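Local structure of antigen MTB48 (Mycobacterium smegmatis, 4WJ2) at residues Gly185-Thr190 / Pro289-Gly294; Gln81-Gln86 / Glu106-Asp111. The protein probably takes part in DNA conjugation, at least in the recipient strain, as an EspB-family protein of the ESX-1 secretion system, seen here in its PE and PPE domains. All coordinates share one frame; numbering follows the deposited sequence.

Contact 1 (Gly185-Thr190 / Pro289-Gly294); sequences GAAAET and PAVNDG
Pro289 rests against the first turn of helix 186-229 and shows how a passing loop can cover a helix start without exchanging a direct bond with it. Its ring meets the turn with CG and CD: CG lies 3.4 Å from Ala187 N and 3.7 Å from the methyl CB of Ala186, while CD reaches Thr190, 3.7 Å from OG1. Two residues on, the loop makes a second apolar touch, Val291 CG1 meeting Ala187 CB at 3.7 Å. Ala187 thus receives the proline at its backbone and the valine at its methyl, and being so small it lets both come close.

The second shell lies within the helix. Thr190 carries OG1 beside its own backbone N (chi1 -76°), which turns the hydroxyl back to donate to Ala186 O, 3.1 Å away and from above the carbonyl plane. Thr190 N shares that carbonyl oxygen, but it is the OG1 bond that fixes the hydroxyl beside Pro289 CD. A water 3.1 Å from Ala187 N accepts from that amide; its link to Ala290 O is too short to be trusted.

Further out, Val291 also packs on Ala79, Tyr80 and Ile83 of helix 39-85, placing it between the two helices. Trp183 and Gly185 fit the WxG motif of this superfamily, with Gly185 as N-cap. The chemistry is that of apolar cover: methyl groups and a proline ring close over the helix start, the Ala187 amide turns to water and the Thr190 hydroxyl to the helix, and Val291 carries the packing across to the PE domain.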
ATOM      1  N   GLY A 185       6.479  -6.196 -33.923  1.00 35.26           N
ATOM      2  CA  GLY A 185       5.922  -7.520 -34.155  1.00 34.78           C
ATOM      3  C   GLY A 185       4.799  -7.779 -33.191  1.00 34.92           C
ATOM      4  O   GLY A 185       4.623  -7.029 -32.267  1.00 35.13           O
ATOM      5  N   ALA A 186       4.029  -8.828 -33.403  1.00 34.95           N
ATOM      6  CA  ALA A 186       2.918  -9.137 -32.508  1.00 35.30           C
ATOM      7  C   ALA A 186       3.357  -9.346 -31.049  1.00 44.10           C
ATOM      8  O   ALA A 186       2.744  -8.798 -30.132  1.00 39.36           O
ATOM      9  CB  ALA A 186       2.173 -10.358 -33.011  1.00 35.60           C
ATOM     10  N   ALA A 187       4.410 -10.131 -30.832  1.00 48.70           N
ATOM     11  CA  ALA A 187       4.938 -10.342 -29.485  1.00 33.07           C
ATOM     12  C   ALA A 187       5.294  -9.027 -28.816  1.00 41.24           C
ATOM     13  O   ALA A 187       4.925  -8.784 -27.670  1.00 33.25           O
ATOM     14  CB  ALA A 187       6.131 -11.229 -29.530  1.00 32.33           C
ATOM     15  N   ALA A 188       6.005  -8.173 -29.545  1.00 44.92           N
ATOM     16  CA  ALA A 188       6.413  -6.880 -29.012  1.00 33.60           C
ATOM     17  C   ALA A 188       5.239  -5.962 -28.634  1.00 34.44           C
ATOM     18  O   ALA A 188       5.333  -5.210 -27.662  1.00 46.90           O
ATOM     19  CB  ALA A 188       7.299  -6.200 -29.986  1.00 33.87           C
ATOM     20  N   GLU A 189       4.150  -6.009 -29.393  1.00 35.10           N
ATOM     21  CA  GLU A 189       2.946  -5.255 -29.043  1.00 36.07           C
ATOM     22  C   GLU A 189       2.172  -5.915 -27.909  1.00 43.96           C
ATOM     23  O   GLU A 189       1.367  -5.260 -27.231  1.00 36.53           O
ATOM     24  CB  GLU A 189       1.998  -5.103 -30.231  1.00 39.10           C
ATOM     25  CG  GLU A 189       2.525  -4.359 -31.452  1.00 50.85           C
ATOM     26  CD  GLU A 189       2.832  -2.904 -31.221  1.00 59.20           C
ATOM     27  OE1 GLU A 189       2.342  -2.314 -30.239  1.00 65.23           O
ATOM     28  OE2 GLU A 189       3.570  -2.346 -32.053  1.00 68.06           O
ATOM     29  N   THR A 190       2.395  -7.215 -27.731  1.00 35.15           N
ATOM     30  CA  THR A 190       1.716  -7.968 -26.691  1.00 35.14           C
ATOM     31  C   THR A 190       2.362  -7.591 -25.385  1.00 34.63           C
ATOM     32  O   THR A 190       1.688  -7.406 -24.377  1.00 34.95           O
ATOM     33  CB  THR A 190       1.793  -9.495 -26.916  1.00 34.77           C
ATOM     34  OG1 THR A 190       0.887  -9.881 -27.941  1.00 35.52           O
ATOM     35  CG2 THR A 190       1.411 -10.257 -25.649  1.00 40.16           C
ATOM     36  N   PRO A 289       2.738 -14.575 -28.750  1.00 49.96           N
ATOM     37  CA  PRO A 289       2.671 -15.223 -30.066  1.00 40.94           C
ATOM     38  C   PRO A 289       4.049 -15.647 -30.520  1.00 38.28           C
ATOM     39  O   PRO A 289       5.001 -15.565 -29.755  1.00 38.60           O
ATOM     40  CB  PRO A 289       2.082 -14.138 -30.979  1.00 36.54           C
ATOM     41  CG  PRO A 289       2.391 -12.831 -30.284  1.00 35.40           C
ATOM     42  CD  PRO A 289       2.451 -13.129 -28.802  1.00 35.77           C
ATOM     43  N   ALA A 290       4.140 -16.120 -31.753  1.00 38.67           N
ATOM     44  CA  ALA A 290       5.417 -16.459 -32.336  1.00 39.37           C
ATOM     45  C   ALA A 290       6.142 -15.186 -32.796  1.00 40.52           C
ATOM     46  O   ALA A 290       5.511 -14.165 -33.103  1.00 37.09           O
ATOM     47  CB  ALA A 290       5.225 -17.434 -33.488  1.00 40.37           C
ATOM     48  N   VAL A 291       7.471 -15.250 -32.821  1.00 40.75           N
ATOM     49  CA  VAL A 291       8.303 -14.124 -33.222  1.00 39.82           C
ATOM     50  C   VAL A 291       8.955 -14.368 -34.568  1.00 39.72           C
ATOM     51  O   VAL A 291       9.146 -15.514 -34.962  1.00 50.24           O
ATOM     52  CB  VAL A 291       9.401 -13.852 -32.192  1.00 39.80           C
ATOM     53  CG1 VAL A 291       8.796 -13.427 -30.852  1.00 38.96           C
ATOM     54  CG2 VAL A 291      10.308 -15.066 -32.057  1.00 41.86           C
ATOM     55  N   ASN A 292       9.318 -13.296 -35.266  1.00 39.52           N
ATOM     56  CA  ASN A 292       9.901 -13.428 -36.602  1.00 40.46           C
ATOM     57  C   ASN A 292      11.242 -12.750 -36.767  1.00 41.89           C
ATOM     58  O   ASN A 292      11.585 -11.863 -36.012  1.00 60.80           O
ATOM     59  CB  ASN A 292       8.946 -12.867 -37.657  1.00 39.53           C
ATOM     60  CG  ASN A 292       7.671 -13.659 -37.759  1.00 38.80           C
ATOM     61  OD1 ASN A 292       7.587 -14.636 -38.514  1.00 39.48           O
ATOM     62  ND2 ASN A 292       6.662 -13.248 -36.992  1.00 37.72           N
ATOM     63  N   ASP A 293      12.000 -13.176 -37.765  1.00 43.35           N
ATOM     64  CA  ASP A 293      13.167 -12.425 -38.183  1.00 57.22           C
ATOM     65  C   ASP A 293      12.695 -11.048 -38.666  1.00 57.28           C
ATOM     66  O   ASP A 293      11.661 -10.935 -39.335  1.00 66.72           O
ATOM     67  CB  ASP A 293      13.925 -13.187 -39.281  1.00 66.21           C
ATOM     68  CG  ASP A 293      15.326 -12.629 -39.550  1.00 76.38           C
ATOM     69  OD1 ASP A 293      15.931 -12.014 -38.645  1.00 82.67           O
ATOM     70  OD2 ASP A 293      15.833 -12.832 -40.674  1.00 79.37           O
ATOM     71  N   GLY A 294      13.431 -10.002 -38.307  1.00 45.64           N
ATOM     72  CA  GLY A 294      13.099  -8.659 -38.741  1.00 45.69           C
ATOM     73  C   GLY A 294      12.187  -7.972 -37.754  1.00 43.98           C
ATOM     74  O   GLY A 294      11.642  -6.904 -38.027  1.00 43.87           O
TER
HETATM   75  O   HOH W   1       5.856 -11.753 -33.084  1.00 29.97           O

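Contact 2 (Gln81-Gln86 / Glu106-Asp111)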
ATOM      1  N   GLN A  81      17.012 -16.090 -30.619  1.00 60.13           N
ATOM      2  CA  GLN A  81      18.311 -16.710 -30.793  1.00 67.58           C
ATOM      3  C   GLN A  81      18.136 -18.071 -31.466  1.00 67.26           C
ATOM      4  O   GLN A  81      18.986 -18.489 -32.256  1.00 60.99           O
ATOM      5  CB  GLN A  81      19.047 -16.801 -29.454  1.00 76.89           C
ATOM      6  CG  GLN A  81      19.440 -15.408 -28.936  1.00 90.63           C
ATOM      7  CD  GLN A  81      20.234 -15.424 -27.637  1.00103.93           C
ATOM      8  OE1 GLN A  81      19.750 -15.882 -26.600  1.00107.28           O
ATOM      9  NE2 GLN A  81      21.468 -14.915 -27.692  1.00107.62           N
ATOM     10  N   LYS A  82      17.007 -18.731 -31.201  1.00 65.43           N
ATOM     11  CA  LYS A  82      16.674 -19.972 -31.892  1.00 54.98           C
ATOM     12  C   LYS A  82      16.548 -19.735 -33.389  1.00 55.86           C
ATOM     13  O   LYS A  82      16.855 -20.619 -34.201  1.00 54.77           O
ATOM     14  CB  LYS A  82      15.373 -20.571 -31.359  1.00 52.05           C
ATOM     15  CG  LYS A  82      15.403 -20.973 -29.888  1.00 64.73           C
ATOM     16  CD  LYS A  82      14.466 -22.154 -29.611  1.00 73.41           C
ATOM     17  CE  LYS A  82      13.964 -22.179 -28.167  1.00 77.55           C
ATOM     18  NZ  LYS A  82      12.613 -21.533 -28.029  1.00 78.48           N
ATOM     19  N   ILE A  83      16.093 -18.539 -33.755  1.00 49.80           N
ATOM     20  CA  ILE A  83      15.894 -18.220 -35.160  1.00 47.33           C
ATOM     21  C   ILE A  83      17.202 -18.006 -35.862  1.00 54.08           C
ATOM     22  O   ILE A  83      17.392 -18.482 -36.979  1.00 65.14           O
ATOM     23  CB  ILE A  83      15.056 -16.986 -35.351  1.00 45.96           C
ATOM     24  CG1 ILE A  83      13.634 -17.255 -34.863  1.00 51.71           C
ATOM     25  CG2 ILE A  83      15.056 -16.593 -36.812  1.00 43.94           C
ATOM     26  CD1 ILE A  83      12.736 -16.044 -34.891  1.00 51.13           C
ATOM     27  N   GLU A  84      18.110 -17.292 -35.207  1.00 57.34           N
ATOM     28  CA  GLU A  84      19.444 -17.098 -35.766  1.00 68.54           C
ATOM     29  C   GLU A  84      20.208 -18.427 -35.862  1.00 69.95           C
ATOM     30  O   GLU A  84      21.000 -18.616 -36.783  1.00 69.98           O
ATOM     31  CB  GLU A  84      20.239 -16.084 -34.940  1.00 71.35           C
ATOM     32  CG  GLU A  84      19.519 -14.746 -34.730  1.00 80.12           C
ATOM     33  CD  GLU A  84      19.289 -13.964 -36.020  1.00 89.93           C
ATOM     34  OE1 GLU A  84      20.097 -14.113 -36.965  1.00 96.33           O
ATOM     35  OE2 GLU A  84      18.301 -13.192 -36.085  1.00 88.58           O
ATOM     36  N   GLU A  85      19.955 -19.348 -34.930  1.00 70.15           N
ATOM     37  CA  GLU A  85      20.566 -20.687 -34.982  1.00 75.01           C
ATOM     38  C   GLU A  85      20.092 -21.475 -36.207  1.00 71.26           C
ATOM     39  O   GLU A  85      20.860 -22.231 -36.807  1.00 63.95           O
ATOM     40  CB  GLU A  85      20.261 -21.492 -33.706  1.00 77.02           C
ATOM     41  CG  GLU A  85      21.006 -21.033 -32.450  1.00 77.82           C
ATOM     42  CD  GLU A  85      20.545 -21.760 -31.187  1.00 79.91           C
ATOM     43  OE1 GLU A  85      20.983 -22.917 -30.963  1.00 92.97           O
ATOM     44  OE2 GLU A  85      19.743 -21.174 -30.420  1.00 62.61           O
ATOM     45  N   GLN A  86      18.823 -21.295 -36.568  1.00 84.93           N
ATOM     46  CA  GLN A  86      18.262 -21.940 -37.749  1.00 86.43           C
ATOM     47  C   GLN A  86      18.621 -21.159 -39.018  1.00 85.70           C
ATOM     48  O   GLN A  86      18.041 -21.376 -40.086  1.00 84.82           O
ATOM     49  CB  GLN A  86      16.747 -22.096 -37.604  1.00 86.11           C
ATOM     50  CG  GLN A  86      16.348 -23.191 -36.628  1.00 91.24           C
ATOM     51  CD  GLN A  86      16.835 -24.573 -37.066  1.00104.01           C
ATOM     52  OE1 GLN A  86      17.046 -24.822 -38.258  1.00110.13           O
ATOM     53  NE2 GLN A  86      17.020 -25.477 -36.101  1.00103.12           N
ATOM     54  N   GLU A 106      10.723 -19.953 -40.845  1.00 70.34           N
ATOM     55  CA  GLU A 106       9.626 -20.172 -39.877  1.00 71.44           C
ATOM     56  C   GLU A 106       9.703 -19.393 -38.557  1.00 76.86           C
ATOM     57  O   GLU A 106      10.776 -19.258 -37.954  1.00 81.14           O
ATOM     58  CB  GLU A 106       9.511 -21.670 -39.548  1.00 71.48           C
ATOM     59  CG  GLU A 106       9.244 -22.581 -40.759  1.00 87.95           C
ATOM     60  CD  GLU A 106      10.512 -22.984 -41.530  1.00 95.70           C
ATOM     61  OE1 GLU A 106      11.560 -23.224 -40.885  1.00 99.84           O
ATOM     62  OE2 GLU A 106      10.456 -23.074 -42.780  1.00 90.24           O
ATOM     63  N   ALA A 107       8.551 -18.889 -38.114  1.00 71.22           N
ATOM     64  CA  ALA A 107       8.457 -18.168 -36.842  1.00 70.23           C
ATOM     65  C   ALA A 107       8.583 -19.135 -35.662  1.00 65.68           C
ATOM     66  O   ALA A 107       8.291 -20.326 -35.794  1.00 71.56           O
ATOM     67  CB  ALA A 107       7.134 -17.376 -36.755  1.00 53.49           C
ATOM     68  N   VAL A 108       9.005 -18.619 -34.514  1.00 54.42           N
ATOM     69  CA  VAL A 108       9.263 -19.457 -33.349  1.00 55.30           C
ATOM     70  C   VAL A 108       8.456 -18.991 -32.137  1.00 54.00           C
ATOM     71  O   VAL A 108       8.324 -17.784 -31.895  1.00 51.97           O
ATOM     72  CB  VAL A 108      10.787 -19.472 -32.999  1.00 61.30           C
ATOM     73  CG1 VAL A 108      11.056 -20.232 -31.725  1.00 56.49           C
ATOM     74  CG2 VAL A 108      11.590 -20.072 -34.140  1.00 57.29           C
ATOM     75  N   VAL A 109       7.930 -19.949 -31.367  1.00 55.32           N
ATOM     76  CA  VAL A 109       7.128 -19.625 -30.185  1.00 58.99           C
ATOM     77  C   VAL A 109       7.957 -19.564 -28.903  1.00 62.87           C
ATOM     78  O   VAL A 109       8.525 -20.576 -28.475  1.00 66.23           O
ATOM     79  CB  VAL A 109       5.992 -20.624 -29.986  1.00 56.27           C
ATOM     80  CG1 VAL A 109       5.110 -20.169 -28.846  1.00 55.45           C
ATOM     81  CG2 VAL A 109       5.180 -20.745 -31.263  1.00 56.87           C
ATOM     82  N   PRO A 110       8.029 -18.365 -28.293  1.00 59.45           N
ATOM     83  CA  PRO A 110       8.763 -18.135 -27.050  1.00 55.94           C
ATOM     84  C   PRO A 110       8.346 -19.108 -25.965  1.00 66.64           C
ATOM     85  O   PRO A 110       7.160 -19.258 -25.669  1.00 56.72           O
ATOM     86  CB  PRO A 110       8.387 -16.700 -26.681  1.00 48.91           C
ATOM     87  CG  PRO A 110       8.150 -16.065 -27.954  1.00 48.10           C
ATOM     88  CD  PRO A 110       7.478 -17.109 -28.822  1.00 49.96           C
ATOM     89  N   ASP A 111       9.344 -19.771 -25.392  1.00 76.92           N
ATOM     90  CA  ASP A 111       9.141 -20.794 -24.382  1.00 69.15           C
ATOM     91  C   ASP A 111       8.743 -20.162 -23.069  1.00 56.59           C
ATOM     92  O   ASP A 111       9.568 -19.533 -22.419  1.00 53.94           O
ATOM     93  CB  ASP A 111      10.419 -21.615 -24.206  1.00 74.36           C
ATOM     94  CG  ASP A 111      10.143 -23.049 -23.810  1.00 79.94           C
ATOM     95  OD1 ASP A 111       9.229 -23.281 -22.986  1.00 72.10           O
ATOM     96  OD2 ASP A 111      10.837 -23.947 -24.339  1.00 85.25           O
TER
HETATM   97  O   HOH W   2      12.329 -19.008 -25.954  1.00 41.35           O
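Ile83 and Val108 run past one another in opposite directions, joining the end of helix 39-85 to the loop that doubles back along it. The nearest pair is Ile83 CG1 and Val108 CG2, 3.6 Å apart, so a methylene in the middle of the isoleucine chain, more than its end, meets a branch of the valine. With chi1 of -67°, Ile83 holds CG1 beside its backbone N and anti to the carbonyl carbon, which brings this branch to the loop. Val108 presents the branch that likewise lies beside its own N, and its other methyl, CG1, is 4.2 Å from Lys82 NZ.

Lys82 passes Val108 with its chain close to extended as far as CE. Lys82 NZ ends beside Val109 O and Asp111, still 4.8 Å from Asp111 OD2 and so short of a salt bridge. A water mediates instead, accepting from Lys82 NZ at 3.3 Å and from Asp111 N at 3.1 Å. Pro110 adds cover on Ala76 and Ala79 of the same helix. An aliphatic touch, buried on the isoleucine side, thus sets the loop on the PE helix, while the opposite charges lie near without pairing: their attraction is probably weak, and the bridge runs through water.

In the fold
From the N terminus, helix 39-85 runs to the end of the elongated bundle, where contact 2 closes the following loop, part of which (93-104) is not modelled, laying segment 106-111 back on the helix. Contact 1 comes later, in series with contact 2: it closes a mostly helical excursion that begins with helix 186-229 and returns after helix 247-271. The two neither nest nor cross, yet their centres are about 11 Å apart, and their loops meet through a probable hydrogen bond, Val291 N to Val108 O, 2.8 Å. PE helix end, linker, PPE helix start and the segment after helix 247-271, near the construct's end, are joined near Tyr80 and Glu84, which fit the YxxxD/E secretion signal.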